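Local coordinates for protein tyrosinase (Burkholderia thailandensis, PDB 5ZRD) that hydroxylates monophenols to catechols and probably oxidises these further to quinones at a dinuclear copper centre, as a tyrosinase active at acidic pH, at residues P359-G364 with L369-N374; I132-K137 with T177-L182; L158-R161 with G166-Y169; R325-W330 with D338-I343. All blocks are in the same frame, centred on the assembly; numbering follows the deposited sequence.

Along the chain, interaction 3 falls within the 39 residues that separate the two segments of interaction 2, and interactions 4 and 1 follow in series. Interactions 2 and 3, with centres about 24 Å apart, belong to the central tyrosinase domain. Interaction 4 starts on helix 315-334, which carries the copper ligand H320, and closes onto the loop that follows; interaction 1 joins the end of that loop to strand 372-373. Interactions 1 and 4 touch through L369, whose CD1 lies 3.5 Å from the backbone O of L340. Interactions 3 and 4, about 37 Å between centres, lie on opposite sides of the chain's centre, as do interactions 1 and 2 and interactions 2 and 4.

Interaction 1: P359-G364 with L369-N374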
# COMPACT_ATOMS: atom_id res chain seq x y z
N PRO A 359 8.78 17.16 -3.01
CA PRO A 359 9.05 16.47 -1.73
C PRO A 359 8.58 17.23 -0.48
O PRO A 359 8.86 18.41 -0.36
CB PRO A 359 10.58 16.35 -1.71
CG PRO A 359 10.91 16.18 -3.16
CD PRO A 359 9.99 17.19 -3.82
N GLY A 360 7.82 16.57 0.37
CA GLY A 360 7.32 17.15 1.62
C GLY A 360 5.98 17.89 1.45
O GLY A 360 5.42 18.31 2.44
N PHE A 361 5.50 18.10 0.21
CA PHE A 361 4.20 18.69 -0.02
C PHE A 361 3.18 17.58 -0.10
O PHE A 361 3.51 16.47 -0.49
CB PHE A 361 4.16 19.57 -1.27
CG PHE A 361 4.85 20.88 -1.08
CD1 PHE A 361 6.21 20.99 -1.31
CD2 PHE A 361 4.17 21.97 -0.57
CE1 PHE A 361 6.87 22.19 -1.08
CE2 PHE A 361 4.83 23.17 -0.34
CZ PHE A 361 6.18 23.28 -0.59
N ALA A 362 1.95 17.92 0.27
CA ALA A 362 0.82 17.02 0.22
C ALA A 362 -0.12 17.44 -0.91
O ALA A 362 -0.17 18.60 -1.25
CB ALA A 362 0.10 17.03 1.54
N PRO A 363 -0.85 16.50 -1.49
CA PRO A 363 -1.92 16.79 -2.43
C PRO A 363 -2.87 17.84 -1.85
O PRO A 363 -3.13 17.86 -0.67
CB PRO A 363 -2.67 15.46 -2.62
CG PRO A 363 -1.65 14.41 -2.29
CD PRO A 363 -0.80 15.05 -1.22
N GLY A 364 -3.35 18.74 -2.69
CA GLY A 364 -4.29 19.74 -2.21
C GLY A 364 -3.63 20.92 -1.51
O GLY A 364 -4.27 21.95 -1.32
N LEU A 369 3.06 32.98 -1.42
CA LEU A 369 4.36 33.73 -1.37
C LEU A 369 5.16 33.35 -0.11
O LEU A 369 6.33 33.71 0.01
CB LEU A 369 4.11 35.23 -1.40
CG LEU A 369 3.42 35.74 -2.67
CD1 LEU A 369 2.74 37.07 -2.43
CD2 LEU A 369 4.41 35.83 -3.82
N THR A 370 4.49 32.62 0.78
CA THR A 370 4.99 32.11 2.06
C THR A 370 5.61 30.71 1.88
O THR A 370 6.31 30.24 2.75
CB THR A 370 3.82 32.13 3.06
OG1 THR A 370 3.95 33.41 3.66
CG2 THR A 370 3.80 31.06 4.13
N THR A 371 5.29 30.03 0.78
CA THR A 371 5.71 28.63 0.63
C THR A 371 7.24 28.57 0.54
O THR A 371 7.83 29.31 -0.25
CB THR A 371 5.03 27.96 -0.57
OG1 THR A 371 3.61 28.08 -0.43
CG2 THR A 371 5.35 26.49 -0.68
N PRO A 372 7.87 27.70 1.36
CA PRO A 372 9.28 27.35 1.29
C PRO A 372 9.70 27.01 -0.15
O PRO A 372 9.03 26.18 -0.80
CB PRO A 372 9.45 26.09 2.14
CG PRO A 372 8.26 26.07 3.02
CD PRO A 372 7.18 26.70 2.17
N LEU A 373 10.75 27.65 -0.63
CA LEU A 373 11.34 27.30 -1.92
C LEU A 373 12.47 26.31 -1.67
O LEU A 373 13.63 26.66 -1.81
CB LEU A 373 11.84 28.57 -2.63
CG LEU A 373 10.73 29.59 -2.93
CD1 LEU A 373 11.30 30.90 -3.42
CD2 LEU A 373 9.76 29.02 -3.93
N ASN A 374 12.10 25.08 -1.30
CA ASN A 374 13.05 24.00 -0.95
C ASN A 374 13.97 23.69 -2.13
O ASN A 374 13.54 23.72 -3.26
CB ASN A 374 12.30 22.74 -0.53
CG ASN A 374 11.39 22.99 0.65
OD1 ASN A 374 10.29 22.47 0.69
ND2 ASN A 374 11.84 23.78 1.61
O HOH W 1 9.95 20.53 -1.95
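The phenyl ring of F361 reaches from one limb of the loop to the other and meets T371, P372 and N374 at its far end. From CB the side chain leaves beside the backbone N (chi1 -74°), and the ring extends across the gap between segments whose CA atoms, F361 and T371, stay 10.1 Å apart, with CE1, CE2 and CZ making the contacts. At the tip the ring is used edge-on: F361 CZ comes to 3.3 Å from T371 CG2, the methyl lying near the ring plane, and F361 CE2 is almost as close. CZ also lies 4.1 Å from the carbonyl O of P372, again at the edge. On the other flank F361 CE1 is 3.9 Å from N374 OD1, with ring and amide planes 41° apart.

T371 turns its methyl to the ring because CG2 stands anti to the backbone N, while OG1 is bonded to N368 N. A water lies in the plane of the F361 ring, off its edge, 2.9 Å from P359 O and 3.3 Å from N374 OD1, both positioned to accept from it, though other acceptors compete for its protons. N374 OD1 also bonds a glycerol, probably from the crystallisation liquor, and the carbonyl of N374 receives W93 NE1 of helix 90-108, which carries the copper ligand H94. On the other limb, R64 holds the carbonyl of F361.

The direct contact is thus mainly apolar, to which P372 O at the C-H rim of F361 may add a weak electrostatic attraction; the polar link between the segments runs through the water.

Interaction 2: I132-K137 with T177-L182; sequences ILTQEK and TVRYPL
R179 spans the gap from segment 177-182 to the backbone of L133, across CA atoms that come no nearer than 9.8 Å (T134 to R179). Ahead of it, T177 and V178 are held elsewhere: the hydroxyl of T177 accepts from F152 N and the backbone of V178 pairs with D303. The side chain of R179 then runs extended from CG to NE and delivers its guanidinium edge-on. NH1 donates to L133 O at 2.9 Å along an almost straight N-H...O line (174°). The acceptor lies within the guanidinium plane, whereas the donor is tilted 34° from the carbonyl plane of L133.

Beside this bond the methyl CG2 of T134 comes to 4.1 Å from R179 NH1, near the same plane, and the two side chains cross at about a right angle. The other terminal nitrogen, NH2, forms a salt bridge with D313 and bonds the carbonyl of L149, so the charge is probably balanced mainly by D313, outside the two segments. Further on, the chain bends back: L182 N bonds R179 O at 2.9 Å, closing a type VI beta turn round the cis peptide that precedes P181, whose ring carbon CB sits over one face of the Y180 ring.

An arginine at the head of a cis-proline turn, its NH1 and NH2 reaching the carbonyls of L133 and L149, thus joins loops 132-137 and 177-182 within the tyrosinase central domain, with the R179 side chain about 10 Å from that of the copper ligand H281.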
# COMPACT_ATOMS: atom_id res chain seq x y z
N ILE A 132 30.81 30.72 -26.77
CA ILE A 132 31.44 30.41 -25.45
C ILE A 132 30.65 29.28 -24.79
O ILE A 132 31.24 28.54 -24.03
CB ILE A 132 31.57 31.63 -24.52
CG1 ILE A 132 32.26 31.30 -23.20
CG2 ILE A 132 30.21 32.26 -24.26
CD1 ILE A 132 33.63 30.70 -23.35
N LEU A 133 29.35 29.15 -25.05
CA LEU A 133 28.49 28.09 -24.45
C LEU A 133 28.58 26.79 -25.26
O LEU A 133 28.10 25.78 -24.77
CB LEU A 133 27.03 28.54 -24.40
CG LEU A 133 26.72 29.82 -23.62
CD1 LEU A 133 25.21 30.05 -23.55
CD2 LEU A 133 27.32 29.76 -22.23
N THR A 134 29.10 26.80 -26.48
CA THR A 134 29.13 25.55 -27.28
C THR A 134 30.56 25.06 -27.58
O THR A 134 30.72 23.87 -27.83
CB THR A 134 28.39 25.72 -28.60
OG1 THR A 134 28.99 26.78 -29.36
CG2 THR A 134 26.93 26.03 -28.36
N GLN A 135 31.57 25.93 -27.56
CA GLN A 135 32.91 25.55 -28.05
C GLN A 135 33.57 24.53 -27.11
O GLN A 135 33.27 24.47 -25.90
CB GLN A 135 33.80 26.78 -28.23
CG GLN A 135 34.28 27.34 -26.90
CD GLN A 135 34.83 28.74 -27.02
OE1 GLN A 135 34.29 29.56 -27.76
NE2 GLN A 135 35.90 29.03 -26.29
N GLU A 136 34.51 23.77 -27.71
CA GLU A 136 35.16 22.58 -27.12
C GLU A 136 36.14 22.98 -26.03
O GLU A 136 36.28 22.26 -25.04
CB GLU A 136 35.93 21.76 -28.16
CG GLU A 136 35.02 20.91 -29.04
CD GLU A 136 35.68 19.78 -29.80
OE1 GLU A 136 36.96 19.70 -29.83
OE2 GLU A 136 34.92 18.96 -30.37
N LYS A 137 36.79 24.12 -26.23
CA LYS A 137 37.99 24.47 -25.47
C LYS A 137 37.90 25.88 -24.90
O LYS A 137 37.10 26.71 -25.34
CB LYS A 137 39.22 24.42 -26.38
CG LYS A 137 39.52 23.04 -26.94
CD LYS A 137 39.71 21.99 -25.87
CE LYS A 137 40.07 20.64 -26.46
NZ LYS A 137 40.24 19.63 -25.39
N THR A 177 26.44 15.26 -20.75
CA THR A 177 25.16 15.81 -21.12
C THR A 177 25.22 16.08 -22.61
O THR A 177 26.33 16.38 -23.09
CB THR A 177 24.81 17.06 -20.31
OG1 THR A 177 25.82 18.04 -20.47
CG2 THR A 177 24.64 16.78 -18.84
N VAL A 178 24.06 15.96 -23.28
CA VAL A 178 23.98 16.30 -24.70
C VAL A 178 22.80 17.22 -24.98
O VAL A 178 21.82 17.20 -24.31
CB VAL A 178 23.87 15.03 -25.57
CG1 VAL A 178 25.07 14.14 -25.34
CG2 VAL A 178 22.57 14.26 -25.35
N ARG A 179 22.96 17.95 -26.07
CA ARG A 179 22.00 18.84 -26.65
C ARG A 179 21.63 18.31 -28.04
O ARG A 179 22.30 17.41 -28.57
CB ARG A 179 22.63 20.23 -26.77
CG ARG A 179 22.90 20.90 -25.43
CD ARG A 179 23.92 22.01 -25.53
NE ARG A 179 24.30 22.51 -24.20
CZ ARG A 179 25.32 23.31 -24.00
NH1 ARG A 179 25.91 23.86 -25.04
NH2 ARG A 179 25.77 23.54 -22.77
N TYR A 180 20.54 18.83 -28.57
CA TYR A 180 20.19 18.64 -29.95
C TYR A 180 21.47 18.78 -30.78
O TYR A 180 22.19 19.72 -30.56
CB TYR A 180 19.15 19.68 -30.33
CG TYR A 180 18.71 19.73 -31.76
CD1 TYR A 180 19.40 20.50 -32.70
CD2 TYR A 180 17.55 19.10 -32.17
CE1 TYR A 180 19.00 20.56 -34.02
CE2 TYR A 180 17.12 19.16 -33.49
CZ TYR A 180 17.85 19.91 -34.42
OH TYR A 180 17.38 20.04 -35.69
N PRO A 181 21.72 17.89 -31.73
CA PRO A 181 20.72 16.91 -32.25
C PRO A 181 20.93 15.50 -31.69
O PRO A 181 20.44 14.53 -32.25
CB PRO A 181 21.01 16.87 -33.76
CG PRO A 181 22.52 16.94 -33.75
CD PRO A 181 22.88 17.92 -32.64
N LEU A 182 21.63 15.41 -30.57
CA LEU A 182 21.97 14.10 -29.94
C LEU A 182 20.93 13.66 -28.89
O LEU A 182 20.15 14.47 -28.35
CB LEU A 182 23.35 14.21 -29.29
CG LEU A 182 24.51 14.52 -30.23
CD1 LEU A 182 25.85 14.38 -29.49
CD2 LEU A 182 24.48 13.58 -31.42

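Interaction 3: L158-R161 with G166-Y169; sequences LSDR and GNIY
Backbone and backbone do not pair between L158-R161 and G166-Y169, which approach chiefly through side chains, the first a loop and the second beginning as the end of strand 165-167. An ST turn shapes the loop: S159 OG accepts from R161 N at 3.0 Å, with D160 between them, and D160 N in turn is bonded to E170 OE1. Strand residues G166 and N167 pair with an antiparallel strand of the third subunit, so this small sheet runs on across the interface.

D160 is the polar centre of the contact. Its CG lies beside the backbone N (chi1 -60°), and the carboxylate meets the amide of N167 with the two planes 50° apart. N167 ND2 donates to D160 OD2 in a weak hydrogen bond, long but nearly straight at 167°. The other carboxylate oxygen, OD1, is bonded to Y63 OH, so D160 joins the loop around Y63 to the strand end.

Y169 is fixed from elsewhere too: its hydroxyl bonds V472 N and its ring meets F61 edge-to-face. L158 packs its CB near the carbonyl of Y169, and N167 OD1 accepts a weak bond from Y169 N. The oxygen that receives N167 also lies at the edge of the Y169 ring, which stands almost perpendicular to the carboxylate: D160 OD2 is 4.2 Å from Y169 CD2, close to the plane of the ring.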
# COMPACT_ATOMS: atom_id res chain seq x y z
N LEU A 158 23.51 8.62 -11.69
CA LEU A 158 22.15 8.80 -11.32
C LEU A 158 21.54 7.42 -11.32
O LEU A 158 21.32 6.85 -12.37
CB LEU A 158 21.44 9.68 -12.36
CG LEU A 158 21.85 11.14 -12.35
CD1 LEU A 158 21.25 11.86 -13.55
CD2 LEU A 158 21.42 11.81 -11.06
N SER A 159 21.28 6.89 -10.15
CA SER A 159 20.78 5.55 -10.09
C SER A 159 19.96 5.33 -8.82
O SER A 159 20.38 5.72 -7.77
CB SER A 159 21.96 4.59 -10.17
OG SER A 159 21.72 3.40 -9.44
N ASP A 160 18.84 4.63 -8.89
CA ASP A 160 18.12 4.29 -7.65
C ASP A 160 18.74 3.09 -6.87
O ASP A 160 18.34 2.77 -5.74
CB ASP A 160 16.68 4.05 -8.05
CG ASP A 160 16.04 5.32 -8.72
OD1 ASP A 160 16.30 6.46 -8.24
OD2 ASP A 160 15.29 5.17 -9.72
N ARG A 161 19.73 2.42 -7.49
CA ARG A 161 20.47 1.31 -6.85
C ARG A 161 19.45 0.26 -6.38
O ARG A 161 19.54 -0.21 -5.27
CB ARG A 161 21.35 1.81 -5.70
CG ARG A 161 22.40 2.86 -6.08
CD ARG A 161 23.78 2.30 -6.43
NE ARG A 161 24.61 3.13 -7.34
CZ ARG A 161 25.28 4.24 -7.00
NH1 ARG A 161 25.17 4.73 -5.77
NH2 ARG A 161 26.04 4.87 -7.89
N GLY A 166 16.66 -1.52 -13.85
CA GLY A 166 17.20 -0.33 -14.55
C GLY A 166 16.07 0.50 -15.13
O GLY A 166 15.06 -0.07 -15.53
N ASN A 167 16.16 1.84 -15.18
CA ASN A 167 15.05 2.55 -15.83
C ASN A 167 15.57 3.82 -16.51
O ASN A 167 16.76 4.16 -16.38
CB ASN A 167 13.95 2.81 -14.80
CG ASN A 167 14.46 3.75 -13.74
OD1 ASN A 167 15.08 4.72 -14.11
ND2 ASN A 167 14.30 3.43 -12.47
N ILE A 168 14.68 4.55 -17.18
CA ILE A 168 15.11 5.60 -18.08
C ILE A 168 15.48 6.84 -17.27
O ILE A 168 16.11 7.77 -17.82
CB ILE A 168 14.08 5.90 -19.20
CG1 ILE A 168 12.72 6.31 -18.65
CG2 ILE A 168 13.95 4.72 -20.16
CD1 ILE A 168 11.76 6.72 -19.71
N TYR A 169 15.16 6.85 -15.98
CA TYR A 169 15.72 7.89 -15.12
C TYR A 169 17.24 7.76 -15.02
O TYR A 169 17.92 8.75 -14.79
CB TYR A 169 15.20 7.84 -13.69
CG TYR A 169 13.72 8.00 -13.52
CD1 TYR A 169 12.94 8.60 -14.49
CD2 TYR A 169 13.10 7.57 -12.35
CE1 TYR A 169 11.56 8.74 -14.33
CE2 TYR A 169 11.73 7.71 -12.18
CZ TYR A 169 10.96 8.31 -13.16
OH TYR A 169 9.60 8.44 -13.03

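Interaction 4: R325-W330 with D338-I343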
# COMPACT_ATOMS: atom_id res chain seq x y z
N ARG A 325 15.77 37.48 -15.86
CA ARG A 325 15.83 38.85 -16.34
C ARG A 325 14.48 39.28 -16.92
O ARG A 325 14.01 40.43 -16.69
CB ARG A 325 16.93 38.95 -17.39
CG ARG A 325 17.22 40.36 -17.87
CD ARG A 325 18.24 40.34 -18.99
NE ARG A 325 17.77 39.72 -20.22
CZ ARG A 325 17.12 40.36 -21.19
NH1 ARG A 325 16.91 41.65 -21.06
NH2 ARG A 325 16.70 39.71 -22.28
N MET A 326 13.83 38.38 -17.65
CA MET A 326 12.49 38.68 -18.22
C MET A 326 11.49 38.86 -17.07
O MET A 326 10.67 39.77 -17.09
CB MET A 326 12.03 37.56 -19.16
CG MET A 326 12.84 37.46 -20.44
SD MET A 326 12.41 38.77 -21.62
CE MET A 326 13.63 40.01 -21.24
N PHE A 327 11.56 38.02 -16.07
CA PHE A 327 10.75 38.19 -14.87
C PHE A 327 10.99 39.58 -14.27
O PHE A 327 10.05 40.26 -13.87
CB PHE A 327 11.07 37.05 -13.90
CG PHE A 327 10.38 37.10 -12.56
CD1 PHE A 327 9.24 37.85 -12.34
CD2 PHE A 327 10.90 36.37 -11.51
CE1 PHE A 327 8.62 37.86 -11.10
CE2 PHE A 327 10.26 36.36 -10.26
CZ PHE A 327 9.11 37.09 -10.08
N TRP A 328 12.24 40.03 -14.24
CA TRP A 328 12.59 41.32 -13.62
C TRP A 328 12.11 42.49 -14.51
O TRP A 328 11.61 43.49 -13.99
CB TRP A 328 14.11 41.39 -13.36
CG TRP A 328 14.56 42.69 -12.78
CD1 TRP A 328 15.36 43.62 -13.38
CD2 TRP A 328 14.21 43.25 -11.50
NE1 TRP A 328 15.52 44.71 -12.57
CE2 TRP A 328 14.84 44.50 -11.40
CE3 TRP A 328 13.41 42.82 -10.44
CZ2 TRP A 328 14.74 45.31 -10.28
CZ3 TRP A 328 13.30 43.62 -9.32
CH2 TRP A 328 13.97 44.85 -9.24
N VAL A 329 12.23 42.34 -15.82
CA VAL A 329 11.69 43.31 -16.75
C VAL A 329 10.17 43.44 -16.60
O VAL A 329 9.67 44.53 -16.64
CB VAL A 329 12.03 42.99 -18.21
CG1 VAL A 329 11.21 43.85 -19.16
CG2 VAL A 329 13.51 43.16 -18.48
N TRP A 330 9.45 42.33 -16.41
CA TRP A 330 8.03 42.36 -16.28
C TRP A 330 7.70 43.08 -14.97
O TRP A 330 6.72 43.81 -14.92
CB TRP A 330 7.43 40.95 -16.31
CG TRP A 330 5.96 40.90 -16.00
CD1 TRP A 330 4.93 41.03 -16.89
CD2 TRP A 330 5.35 40.77 -14.70
NE1 TRP A 330 3.73 40.95 -16.23
CE2 TRP A 330 3.96 40.79 -14.89
CE3 TRP A 330 5.85 40.66 -13.40
CZ2 TRP A 330 3.07 40.72 -13.83
CZ3 TRP A 330 4.97 40.55 -12.35
CH2 TRP A 330 3.60 40.60 -12.56
N ASP A 338 8.33 45.49 -6.14
CA ASP A 338 8.33 45.32 -4.67
C ASP A 338 7.14 44.60 -4.09
O ASP A 338 7.05 44.38 -2.90
CB ASP A 338 8.51 46.66 -3.96
CG ASP A 338 9.84 47.31 -4.26
OD1 ASP A 338 10.83 46.95 -3.58
OD2 ASP A 338 9.94 48.13 -5.20
N ARG A 339 6.20 44.20 -4.92
CA ARG A 339 5.10 43.42 -4.40
C ARG A 339 4.61 42.51 -5.53
O ARG A 339 4.66 42.86 -6.71
CB ARG A 339 3.95 44.28 -3.87
CG ARG A 339 3.50 45.39 -4.80
CD ARG A 339 2.48 46.27 -4.09
NE ARG A 339 1.60 47.01 -5.01
CZ ARG A 339 0.50 47.68 -4.64
NH1 ARG A 339 -0.17 48.40 -5.53
NH2 ARG A 339 0.09 47.65 -3.39
N LEU A 340 4.17 41.35 -5.09
CA LEU A 340 3.51 40.39 -5.92
C LEU A 340 2.21 40.02 -5.21
O LEU A 340 2.12 40.14 -3.98
CB LEU A 340 4.41 39.17 -6.12
CG LEU A 340 5.70 39.41 -6.90
CD1 LEU A 340 6.55 38.15 -6.94
CD2 LEU A 340 5.41 39.86 -8.32
N ASP A 341 1.24 39.58 -5.97
CA ASP A 341 0.07 38.98 -5.39
C ASP A 341 -0.23 37.75 -6.25
O ASP A 341 0.15 37.66 -7.39
CB ASP A 341 -1.09 39.99 -5.40
CG ASP A 341 -1.28 40.65 -6.77
OD1 ASP A 341 -0.58 41.64 -7.08
OD2 ASP A 341 -2.12 40.18 -7.54
N ILE A 342 -0.93 36.82 -5.63
CA ILE A 342 -1.34 35.59 -6.17
C ILE A 342 -2.84 35.45 -5.91
O ILE A 342 -3.29 35.72 -4.83
CB ILE A 342 -0.50 34.48 -5.52
CG1 ILE A 342 0.94 34.61 -6.01
CG2 ILE A 342 -1.07 33.08 -5.74
CD1 ILE A 342 1.81 33.43 -5.73
N ILE A 343 -3.62 35.08 -6.92
CA ILE A 343 -5.05 34.87 -6.72
C ILE A 343 -5.27 33.58 -5.94
O ILE A 343 -4.96 32.52 -6.44
CB ILE A 343 -5.76 34.79 -8.08
CG1 ILE A 343 -5.71 36.15 -8.79
CG2 ILE A 343 -7.17 34.25 -7.93
CD1 ILE A 343 -5.81 36.04 -10.29
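F327 is the first residue of helix segment 325-330 to meet L340, the leucine that the following loop sends back against the helix. Its CG lies anti to the backbone N (chi1 176°), which carries the ring out from the helix until CZ stands 4.2 Å from L340 CD1. The methyl lies near the ring plane, at the edge, and the two side chains come from opposite directions.

One turn further along, W330 offers the rim of its six-membered ring: CZ3 is 4.1 Å from L340 CD2, again near the plane, and here the side chains cross at a slant. The two branches of L340 are thus shared out, one methyl to each aromatic residue. W330 is held in its turn by stacking on F253 and by the bond from NE1 to A247 O, while F327 also packs on helix 90-108 through P91, T92 and R95. Y250 adds a further side chain against L340.

All three residues are buried, and the contact between them is purely apolar. L340 therefore joins the loop to helix 315-334, the helix that carries the copper ligand H320, by dispersion and exclusion of water rather than by directional bonds.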